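Local coordinates for protein putative cytidylyltransferase (Burkholderia pseudomallei, PDB 5X9Q) that probably catalyses transfer of the adenylyl group of ATP to D-glycero-beta-D-manno-heptose 1-phosphate, yielding ADP-heptose and diphosphate, at residues F17-L27 with A98-F109; L34-F45 with L62-N71. All coordinates share one frame; numbering follows the deposited sequence.

Interaction 1: F17-L27 with A98-F109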
loop_
_atom_site.group_PDB
_atom_site.type_symbol
_atom_site.label_atom_id
_atom_site.label_comp_id
_atom_site.label_asym_id
_atom_site.label_seq_id
_atom_site.Cartn_x
_atom_site.Cartn_y
_atom_site.Cartn_z
ATOM N N PHE A 17 -2.055 7.718 -9.031
ATOM C CA PHE A 17 -0.740 7.505 -8.462
ATOM C C PHE A 17 0.285 7.191 -9.534
ATOM O O PHE A 17 1.487 7.277 -9.292
ATOM C CB PHE A 17 -0.797 6.381 -7.432
ATOM C CG PHE A 17 -1.440 5.103 -7.945
ATOM C CD1 PHE A 17 -0.775 4.266 -8.826
ATOM C CD2 PHE A 17 -2.705 4.728 -7.502
ATOM C CE1 PHE A 17 -1.360 3.093 -9.277
ATOM C CE2 PHE A 17 -3.297 3.551 -7.930
ATOM C CZ PHE A 17 -2.628 2.731 -8.829
ATOM N N GLU A 18 -0.190 6.867 -10.731
ATOM C CA GLU A 18 0.700 6.560 -11.846
ATOM C C GLU A 18 1.571 7.750 -12.261
ATOM O O GLU A 18 2.460 7.605 -13.100
ATOM C CB GLU A 18 -0.104 6.056 -13.046
ATOM C CG GLU A 18 -0.504 4.593 -12.956
ATOM C CD GLU A 18 -1.590 4.223 -13.948
ATOM O OE1 GLU A 18 -1.759 4.953 -14.946
ATOM O OE2 GLU A 18 -2.275 3.203 -13.727
ATOM N N ARG A 19 1.319 8.921 -11.681
ATOM C CA ARG A 19 2.093 10.104 -12.018
ATOM C C ARG A 19 3.536 9.890 -11.534
ATOM O O ARG A 19 4.449 10.588 -11.974
ATOM C CB ARG A 19 1.401 11.366 -11.501
ATOM C CG ARG A 19 1.334 11.460 -9.985
ATOM C CD ARG A 19 0.550 12.686 -9.543
ATOM N NE ARG A 19 0.517 12.817 -8.090
ATOM C CZ ARG A 19 -0.340 12.177 -7.302
ATOM N NH1 ARG A 19 -1.241 11.358 -7.825
ATOM N NH2 ARG A 19 -0.300 12.359 -5.988
ATOM N N LYS A 20 3.735 8.927 -10.630
ATOM C CA LYS A 20 5.052 8.640 -10.106
ATOM C C LYS A 20 5.977 7.758 -10.924
ATOM O O LYS A 20 7.184 7.738 -10.665
ATOM C CB LYS A 20 4.845 8.039 -8.726
ATOM C CG LYS A 20 3.998 8.884 -7.844
ATOM C CD LYS A 20 3.873 8.271 -6.480
ATOM C CE LYS A 20 2.840 9.017 -5.654
ATOM N NZ LYS A 20 2.678 8.408 -4.287
ATOM N N LEU A 21 5.417 7.031 -11.886
ATOM C CA LEU A 21 6.205 6.156 -12.742
ATOM C C LEU A 21 6.993 7.028 -13.704
ATOM O O LEU A 21 6.413 7.796 -14.472
ATOM C CB LEU A 21 5.298 5.198 -13.514
ATOM C CG LEU A 21 4.202 4.501 -12.705
ATOM C CD1 LEU A 21 3.180 3.855 -13.629
ATOM C CD2 LEU A 21 4.803 3.471 -11.761
ATOM N N ILE A 22 8.296 6.892 -13.693
ATOM C CA ILE A 22 9.145 7.704 -14.508
ATOM C C ILE A 22 10.321 6.928 -15.091
ATOM O O ILE A 22 10.739 5.937 -14.566
ATOM C CB ILE A 22 9.638 8.881 -13.663
ATOM C CG1 ILE A 22 10.493 9.804 -14.450
ATOM C CG2 ILE A 22 10.522 8.447 -12.528
ATOM C CD1 ILE A 22 10.454 11.186 -13.885
ATOM N N THR A 23 10.835 7.395 -16.202
ATOM C CA THR A 23 11.992 6.762 -16.821
ATOM C C THR A 23 13.299 7.334 -16.284
ATOM O O THR A 23 13.347 8.478 -15.829
ATOM C CB THR A 23 11.969 6.920 -18.352
ATOM O OG1 THR A 23 12.172 8.296 -18.700
ATOM C CG2 THR A 23 10.635 6.452 -18.916
ATOM N N ARG A 24 14.355 6.531 -16.338
ATOM C CA ARG A 24 15.659 6.951 -15.860
ATOM C C ARG A 24 16.054 8.307 -16.463
ATOM O O ARG A 24 16.566 9.179 -15.749
ATOM C CB ARG A 24 16.724 5.889 -16.154
ATOM C CG ARG A 24 18.126 6.426 -15.890
ATOM C CD ARG A 24 19.261 5.462 -16.199
ATOM N NE ARG A 24 19.004 4.106 -15.725
ATOM C CZ ARG A 24 19.957 3.192 -15.561
ATOM N NH1 ARG A 24 21.233 3.510 -15.787
ATOM N NH2 ARG A 24 19.641 1.978 -15.131
ATOM N N ASP A 25 15.811 8.487 -17.764
ATOM C CA ASP A 25 16.191 9.733 -18.445
ATOM C C ASP A 25 15.408 10.913 -17.879
ATOM O O ASP A 25 15.976 11.964 -17.556
ATOM C CB ASP A 25 15.947 9.644 -19.956
ATOM C CG ASP A 25 17.035 8.880 -20.687
ATOM O OD1 ASP A 25 18.196 8.897 -20.223
ATOM O OD2 ASP A 25 16.724 8.274 -21.738
ATOM N N ALA A 26 14.103 10.729 -17.739
ATOM C CA ALA A 26 13.264 11.772 -17.181
ATOM C C ALA A 26 13.653 12.089 -15.734
ATOM O O ALA A 26 13.749 13.253 -15.362
ATOM C CB ALA A 26 11.821 11.361 -17.252
ATOM N N LEU A 27 13.937 11.065 -14.936
ATOM C CA LEU A 27 14.313 11.303 -13.547
ATOM C C LEU A 27 15.645 12.035 -13.515
ATOM O O LEU A 27 15.869 12.891 -12.656
ATOM C CB LEU A 27 14.381 10.004 -12.743
ATOM C CG LEU A 27 14.751 10.204 -11.266
ATOM C CD1 LEU A 27 13.775 11.160 -10.558
ATOM C CD2 LEU A 27 14.812 8.885 -10.524
ATOM N N ALA A 98 3.762 2.851 -6.460
ATOM C CA ALA A 98 3.334 4.214 -6.731
ATOM C C ALA A 98 2.064 4.570 -5.962
ATOM O O ALA A 98 1.829 5.737 -5.650
ATOM C CB ALA A 98 3.131 4.421 -8.227
ATOM N N ALA A 99 1.268 3.563 -5.620
ATOM C CA ALA A 99 0.012 3.783 -4.904
ATOM C C ALA A 99 0.270 4.189 -3.465
ATOM O O ALA A 99 -0.647 4.635 -2.764
ATOM C CB ALA A 99 -0.861 2.540 -4.950
ATOM N N LEU A 100 1.518 4.043 -3.035
ATOM C CA LEU A 100 1.894 4.322 -1.657
ATOM C C LEU A 100 2.051 5.816 -1.386
ATOM O O LEU A 100 2.655 6.555 -2.175
ATOM C CB LEU A 100 3.202 3.601 -1.331
ATOM C CG LEU A 100 3.063 2.082 -1.379
ATOM C CD1 LEU A 100 4.403 1.397 -1.184
ATOM C CD2 LEU A 100 2.043 1.642 -0.316
ATOM N N GLU A 101 1.516 6.247 -0.251
ATOM C CA GLU A 101 1.590 7.644 0.141
ATOM C C GLU A 101 3.021 8.135 0.277
ATOM O O GLU A 101 3.324 9.269 -0.071
ATOM C CB GLU A 101 0.872 7.882 1.466
ATOM C CG GLU A 101 0.851 9.363 1.836
ATOM C CD GLU A 101 -0.021 9.665 3.034
ATOM O OE1 GLU A 101 -0.254 8.745 3.854
ATOM O OE2 GLU A 101 -0.510 10.816 3.138
ATOM N N CYS A 102 3.901 7.300 0.809
ATOM C CA CYS A 102 5.230 7.800 1.127
ATOM C C CYS A 102 6.191 7.841 -0.051
ATOM O O CYS A 102 7.223 8.487 0.051
ATOM C CB CYS A 102 5.842 6.973 2.252
ATOM S SG CYS A 102 6.126 5.263 1.829
ATOM N N VAL A 103 5.861 7.190 -1.165
ATOM C CA VAL A 103 6.758 7.103 -2.322
ATOM C C VAL A 103 6.526 8.283 -3.247
ATOM O O VAL A 103 5.378 8.614 -3.536
ATOM C CB VAL A 103 6.535 5.772 -3.151
ATOM C CG1 VAL A 103 7.322 5.807 -4.465
ATOM C CG2 VAL A 103 6.921 4.532 -2.372
ATOM N N ASP A 104 7.578 8.924 -3.734
ATOM C CA ASP A 104 7.369 10.008 -4.699
ATOM C C ASP A 104 7.623 9.586 -6.142
ATOM O O ASP A 104 6.895 9.985 -7.042
ATOM C CB ASP A 104 8.260 11.202 -4.368
ATOM C CG ASP A 104 7.955 11.768 -3.004
ATOM O OD1 ASP A 104 6.951 12.513 -2.880
ATOM O OD2 ASP A 104 8.693 11.439 -2.046
ATOM N N TRP A 105 8.638 8.761 -6.370
ATOM C CA TRP A 105 8.998 8.400 -7.735
ATOM C C TRP A 105 9.372 6.935 -7.797
ATOM O O TRP A 105 10.092 6.446 -6.940
ATOM C CB TRP A 105 10.166 9.263 -8.256
ATOM C CG TRP A 105 9.891 10.752 -8.198
ATOM C CD1 TRP A 105 10.389 11.659 -7.287
ATOM C CD2 TRP A 105 9.019 11.494 -9.057
ATOM N NE1 TRP A 105 9.893 12.910 -7.550
ATOM C CE2 TRP A 105 9.051 12.838 -8.629
ATOM C CE3 TRP A 105 8.224 11.154 -10.161
ATOM C CZ2 TRP A 105 8.307 13.838 -9.258
ATOM C CZ3 TRP A 105 7.491 12.151 -10.785
ATOM C CH2 TRP A 105 7.542 13.476 -10.336
ATOM N N VAL A 106 8.885 6.238 -8.817
ATOM C CA VAL A 106 9.236 4.834 -9.021
ATOM C C VAL A 106 9.901 4.679 -10.397
ATOM O O VAL A 106 9.323 5.072 -11.422
ATOM C CB VAL A 106 7.998 3.903 -8.915
ATOM C CG1 VAL A 106 8.416 2.438 -8.970
ATOM C CG2 VAL A 106 7.214 4.203 -7.615
ATOM N N VAL A 107 11.120 4.132 -10.395
ATOM C CA VAL A 107 11.929 3.946 -11.607
ATOM C C VAL A 107 12.330 2.489 -11.777
ATOM O O VAL A 107 12.793 1.861 -10.821
ATOM C CB VAL A 107 13.231 4.752 -11.557
ATOM C CG1 VAL A 107 14.083 4.434 -12.765
ATOM C CG2 VAL A 107 12.929 6.189 -11.532
ATOM N N GLY A 108 12.161 1.939 -12.973
ATOM C CA GLY A 108 12.663 0.596 -13.245
ATOM C C GLY A 108 14.114 0.601 -13.704
ATOM O O GLY A 108 14.557 1.573 -14.311
ATOM N N PHE A 109 14.847 -0.485 -13.464
ATOM C CA PHE A 109 16.179 -0.629 -14.042
ATOM C C PHE A 109 16.381 -2.069 -14.473
ATOM O O PHE A 109 15.810 -2.977 -13.884
ATOM C CB PHE A 109 17.282 -0.196 -13.063
ATOM C CG PHE A 109 17.345 -1.015 -11.812
ATOM C CD1 PHE A 109 16.526 -0.712 -10.718
ATOM C CD2 PHE A 109 18.227 -2.086 -11.715
ATOM C CE1 PHE A 109 16.580 -1.476 -9.546
ATOM C CE2 PHE A 109 18.295 -2.857 -10.548
ATOM C CZ PHE A 109 17.462 -2.550 -9.456
#
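Lys20 NZ is gripped by backbone carbonyls of 98-109: it donates to Val103 O at 2.8 Å, close to the C=O axis. A second bond runs to Ala98 O at 3.1 Å, tilted 23° from that carbonyl plane. Leu100 O also lies 2.8 Å from NZ. Extended beyond CG, the chain passes Asp104 O, with CG 3.2 Å away, and delivers NZ to the carbonyls of the turn between helix 90-98 and strand 105-109. Glu101 of the second subunit adds a long, weak ion pair to NZ from across the dimer. Next to the lysine, the Phe17 ring takes Ala99 CB over one face, a CH-pi contact 3.9 Å from the ring centroid and 12° off its normal.

Further on, Lys20 O accepts from Val106 N, and Ile22 N donates to Val106 O at 3.1 Å. These bonds make a single beta bridge, Leu21 to Val106, which pins the N-terminal loop onto an edge strand, 105-109, of the Rossmann-like sheet of the nucleotidyltransferase fold. Beyond the bridge, Val107 CG2 is met by both Ile22 CG2 and Leu27 CD2, each at 3.4 Å. The guanidinium of Arg24, salt-bridged to Glu111, brings its edge to Phe109 CB, 3.8 Å from NH2.

Interaction 2: L34-F45 with L62-N71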
loop_
_atom_site.group_PDB
_atom_site.type_symbol
_atom_site.label_atom_id
_atom_site.label_comp_id
_atom_site.label_asym_id
_atom_site.label_seq_id
_atom_site.Cartn_x
_atom_site.Cartn_y
_atom_site.Cartn_z
ATOM N N LEU A 34 14.699 18.367 -7.631
ATOM C CA LEU A 34 14.157 17.615 -6.503
ATOM C C LEU A 34 14.589 18.241 -5.167
ATOM O O LEU A 34 15.667 18.824 -5.062
ATOM C CB LEU A 34 14.586 16.145 -6.587
ATOM C CG LEU A 34 13.994 15.311 -7.739
ATOM C CD1 LEU A 34 14.444 13.864 -7.669
ATOM C CD2 LEU A 34 12.456 15.354 -7.720
ATOM N N PRO A 35 13.721 18.155 -4.146
ATOM C CA PRO A 35 14.003 18.691 -2.809
ATOM C C PRO A 35 15.088 17.874 -2.103
ATOM O O PRO A 35 15.021 16.643 -2.087
ATOM C CB PRO A 35 12.669 18.543 -2.070
ATOM C CG PRO A 35 11.668 18.173 -3.104
ATOM C CD PRO A 35 12.401 17.502 -4.203
ATOM N N ALA A 36 16.079 18.536 -1.525
ATOM C CA ALA A 36 17.097 17.810 -0.789
ATOM C C ALA A 36 16.575 17.582 0.626
ATOM O O ALA A 36 15.775 18.366 1.113
ATOM C CB ALA A 36 18.391 18.577 -0.798
ATOM N N PRO A 37 16.968 16.479 1.275
ATOM C CA PRO A 37 17.804 15.385 0.771
ATOM C C PRO A 37 16.984 14.351 0.013
ATOM O O PRO A 37 15.869 14.007 0.418
ATOM C CB PRO A 37 18.394 14.778 2.051
ATOM C CG PRO A 37 17.391 15.073 3.106
ATOM C CD PRO A 37 16.691 16.343 2.719
ATOM N N VAL A 38 17.539 13.862 -1.089
ATOM C CA VAL A 38 16.891 12.854 -1.897
ATOM C C VAL A 38 17.213 11.456 -1.396
ATOM O O VAL A 38 18.384 11.097 -1.216
ATOM C CB VAL A 38 17.302 12.996 -3.355
ATOM C CG1 VAL A 38 16.701 11.880 -4.199
ATOM C CG2 VAL A 38 16.889 14.383 -3.866
ATOM N N VAL A 39 16.164 10.678 -1.145
ATOM C CA VAL A 39 16.325 9.331 -0.620
ATOM C C VAL A 39 16.059 8.285 -1.712
ATOM O O VAL A 39 15.108 8.396 -2.516
ATOM C CB VAL A 39 15.406 9.106 0.575
ATOM C CG1 VAL A 39 15.774 7.828 1.292
ATOM C CG2 VAL A 39 15.548 10.268 1.547
ATOM N N PHE A 40 16.920 7.274 -1.753
ATOM C CA PHE A 40 16.790 6.229 -2.746
ATOM C C PHE A 40 16.743 4.881 -2.089
ATOM O O PHE A 40 17.434 4.656 -1.091
ATOM C CB PHE A 40 17.948 6.255 -3.740
ATOM C CG PHE A 40 17.837 5.205 -4.808
ATOM C CD1 PHE A 40 18.292 3.905 -4.595
ATOM C CD2 PHE A 40 17.265 5.516 -6.024
ATOM C CE1 PHE A 40 18.164 2.942 -5.569
ATOM C CE2 PHE A 40 17.138 4.547 -7.016
ATOM C CZ PHE A 40 17.582 3.264 -6.784
ATOM N N THR A 41 15.911 3.995 -2.648
ATOM C CA THR A 41 15.953 2.585 -2.313
ATOM C C THR A 41 15.564 1.720 -3.526
ATOM O O THR A 41 14.965 2.200 -4.477
ATOM C CB THR A 41 15.026 2.272 -1.137
ATOM O OG1 THR A 41 15.385 0.998 -0.595
ATOM C CG2 THR A 41 13.562 2.222 -1.585
ATOM N N ASN A 42 15.872 0.435 -3.479
ATOM C CA ASN A 42 15.553 -0.436 -4.583
ATOM C C ASN A 42 15.107 -1.796 -4.090
ATOM O O ASN A 42 15.377 -2.168 -2.939
ATOM C CB ASN A 42 16.739 -0.616 -5.529
ATOM C CG ASN A 42 17.932 -1.256 -4.853
ATOM O OD1 ASN A 42 18.260 -2.401 -5.133
ATOM N ND2 ASN A 42 18.612 -0.504 -3.993
ATOM N N GLY A 43 14.406 -2.526 -4.958
ATOM C CA GLY A 43 13.954 -3.859 -4.605
ATOM C C GLY A 43 13.085 -4.504 -5.665
ATOM O O GLY A 43 12.742 -3.913 -6.688
ATOM N N VAL A 44 12.728 -5.751 -5.426
ATOM C CA VAL A 44 11.861 -6.442 -6.352
ATOM C C VAL A 44 10.420 -6.046 -6.037
ATOM O O VAL A 44 9.650 -5.668 -6.926
ATOM C CB VAL A 44 12.069 -7.973 -6.276
ATOM C CG1 VAL A 44 11.109 -8.653 -7.201
ATOM C CG2 VAL A 44 13.528 -8.300 -6.659
ATOM N N PHE A 45 10.097 -6.105 -4.750
ATOM C CA PHE A 45 8.782 -5.782 -4.241
ATOM C C PHE A 45 7.706 -6.594 -4.968
ATOM O O PHE A 45 6.711 -6.013 -5.420
ATOM C CB PHE A 45 8.514 -4.280 -4.378
ATOM C CG PHE A 45 9.471 -3.416 -3.596
ATOM C CD1 PHE A 45 9.341 -3.279 -2.230
ATOM C CD2 PHE A 45 10.478 -2.724 -4.232
ATOM C CE1 PHE A 45 10.214 -2.480 -1.503
ATOM C CE2 PHE A 45 11.349 -1.914 -3.511
ATOM C CZ PHE A 45 11.216 -1.799 -2.149
ATOM N N LEU A 62 13.320 10.128 6.502
ATOM C CA LEU A 62 14.719 10.549 6.575
ATOM C C LEU A 62 15.015 11.711 5.649
ATOM O O LEU A 62 16.002 12.416 5.849
ATOM C CB LEU A 62 15.667 9.392 6.222
ATOM C CG LEU A 62 15.709 8.159 7.121
ATOM C CD1 LEU A 62 16.614 7.106 6.487
ATOM C CD2 LEU A 62 16.223 8.547 8.506
ATOM N N GLY A 63 14.148 11.963 4.671
ATOM C CA GLY A 63 14.485 12.940 3.653
ATOM C C GLY A 63 13.263 13.700 3.201
ATOM O O GLY A 63 12.251 13.647 3.871
ATOM N N ALA A 64 13.369 14.435 2.097
ATOM C CA ALA A 64 12.251 15.211 1.565
ATOM C C ALA A 64 11.633 14.549 0.326
ATOM O O ALA A 64 10.641 15.011 -0.230
ATOM C CB ALA A 64 12.704 16.610 1.234
ATOM N N CYS A 65 12.238 13.470 -0.127
ATOM C CA CYS A 65 11.881 12.929 -1.417
ATOM C C CYS A 65 12.316 11.468 -1.485
ATOM O O CYS A 65 13.462 11.150 -1.148
ATOM C CB CYS A 65 12.554 13.772 -2.500
ATOM S SG CYS A 65 12.325 13.140 -4.106
ATOM N N LEU A 66 11.427 10.575 -1.905
ATOM C CA LEU A 66 11.775 9.168 -1.907
ATOM C C LEU A 66 11.606 8.543 -3.266
ATOM O O LEU A 66 10.494 8.484 -3.799
ATOM C CB LEU A 66 10.937 8.400 -0.898
ATOM C CG LEU A 66 11.161 6.885 -0.915
ATOM C CD1 LEU A 66 12.619 6.518 -0.586
ATOM C CD2 LEU A 66 10.167 6.135 0.004
ATOM N N ILE A 67 12.714 8.020 -3.785
ATOM C CA ILE A 67 12.737 7.327 -5.063
ATOM C C ILE A 67 12.939 5.832 -4.835
ATOM O O ILE A 67 13.820 5.424 -4.073
ATOM C CB ILE A 67 13.870 7.883 -5.974
ATOM C CG1 ILE A 67 13.779 9.404 -6.080
ATOM C CG2 ILE A 67 13.843 7.220 -7.338
ATOM C CD1 ILE A 67 14.840 10.026 -6.953
ATOM N N VAL A 68 12.128 5.012 -5.495
ATOM C CA VAL A 68 12.272 3.560 -5.414
ATOM C C VAL A 68 12.663 2.973 -6.784
ATOM O O VAL A 68 12.013 3.235 -7.797
ATOM C CB VAL A 68 10.979 2.915 -4.916
ATOM C CG1 VAL A 68 11.204 1.444 -4.633
ATOM C CG2 VAL A 68 10.500 3.633 -3.649
ATOM N N GLY A 69 13.763 2.227 -6.821
ATOM C CA GLY A 69 14.189 1.538 -8.028
ATOM C C GLY A 69 13.673 0.110 -8.059
ATOM O O GLY A 69 13.772 -0.636 -7.070
ATOM N N VAL A 70 13.108 -0.288 -9.188
ATOM C CA VAL A 70 12.477 -1.608 -9.244
ATOM C C VAL A 70 13.065 -2.489 -10.344
ATOM O O VAL A 70 13.006 -2.147 -11.534
ATOM C CB VAL A 70 10.972 -1.479 -9.448
ATOM C CG1 VAL A 70 10.329 -2.853 -9.512
ATOM C CG2 VAL A 70 10.380 -0.652 -8.319
ATOM N N ASN A 71 13.640 -3.614 -9.936
ATOM C CA ASN A 71 14.216 -4.557 -10.888
ATOM C C ASN A 71 13.226 -4.939 -11.992
ATOM O O ASN A 71 12.101 -5.380 -11.704
ATOM C CB ASN A 71 14.669 -5.823 -10.153
ATOM C CG ASN A 71 15.674 -5.539 -9.059
ATOM O OD1 ASN A 71 15.330 -5.001 -7.994
ATOM N ND2 ASN A 71 16.917 -5.941 -9.291
#
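Strands 38-43 and 65-71 run parallel, their axes 4.4 Å apart at closest approach and 22° from alignment, and the bonding switches strand at each step: Val39 N to Cys65 O, Ile67 N to Val39 O, Thr41 N to Ile67 O, Gly69 N to Thr41 O, Gly43 N to Gly69 O. Ala64 N to Pro37 O extends this ladder at one end; at the other, Asn71 N to Gly43 O is weak (3.4 Å).

On the face bearing Phe40 and Ile67, the ethyl branch of Ile67 stands beside the backbone N (chi1 -52°) and brings CD1 to Val38 CG1 at 3.8 Å and Leu34 CD1 at 3.9 Å. Its other branch, CG2, reaches Phe40 CD2 at 4.0 Å, the two side chains crossing at about a right angle. The Phe40 ring reaches the Gly69 backbone obliquely, with CZ 4.0 Å from Gly69 CA, packing close at a residue that has no side chain.

The two strands, joined through helix 50-62, form a beta-alpha-beta unit, as in the Rossmann-like core of the HUP clan. Toward the helix, the face of Val39 and Thr41 carries a second row of contacts. Val39 CG1 meets Leu66 CD1, while Thr41 and Val68 lie side by side and point the same way, CG2 to CG1 3.9 Å. Thr41 OG1 stands anti to the backbone N (chi1 -163°), where it bonds to Tyr55 OH and Val127 O; its methyl is left for Val68. Past the strand end, Phe45 folds back and sets CE2 3.5 Å from Val68 CG1, and its ring also meets that of His52.

In the fold
Interactions 1 and 2 have centres about 9 Å apart and share one parallel sheet, in which strand 65-71 lies between strands 38-43 and 105-109. Along the chain, interaction 2 is nested inside the loop that interaction 1 closes. Strand 105-109 pairs with 65-71 by backbone bonds, among them the probable Val70 N to Val107 O, 2.7 Å; the Asp104 side chain adds OD2 to Leu66 N, 2.9 Å. Trp105 NE1 packs against Leu34 CD2 at 3.5 Å, and Phe109 packs on Asn71. Through Phe45, interaction 2 reaches His52, last residue of the HxGH motif, which in relatives lies at the nucleotide site. Interaction 1 reaches the second subunit, Arg19 and Glu101 forming reciprocal salt bridges between chains.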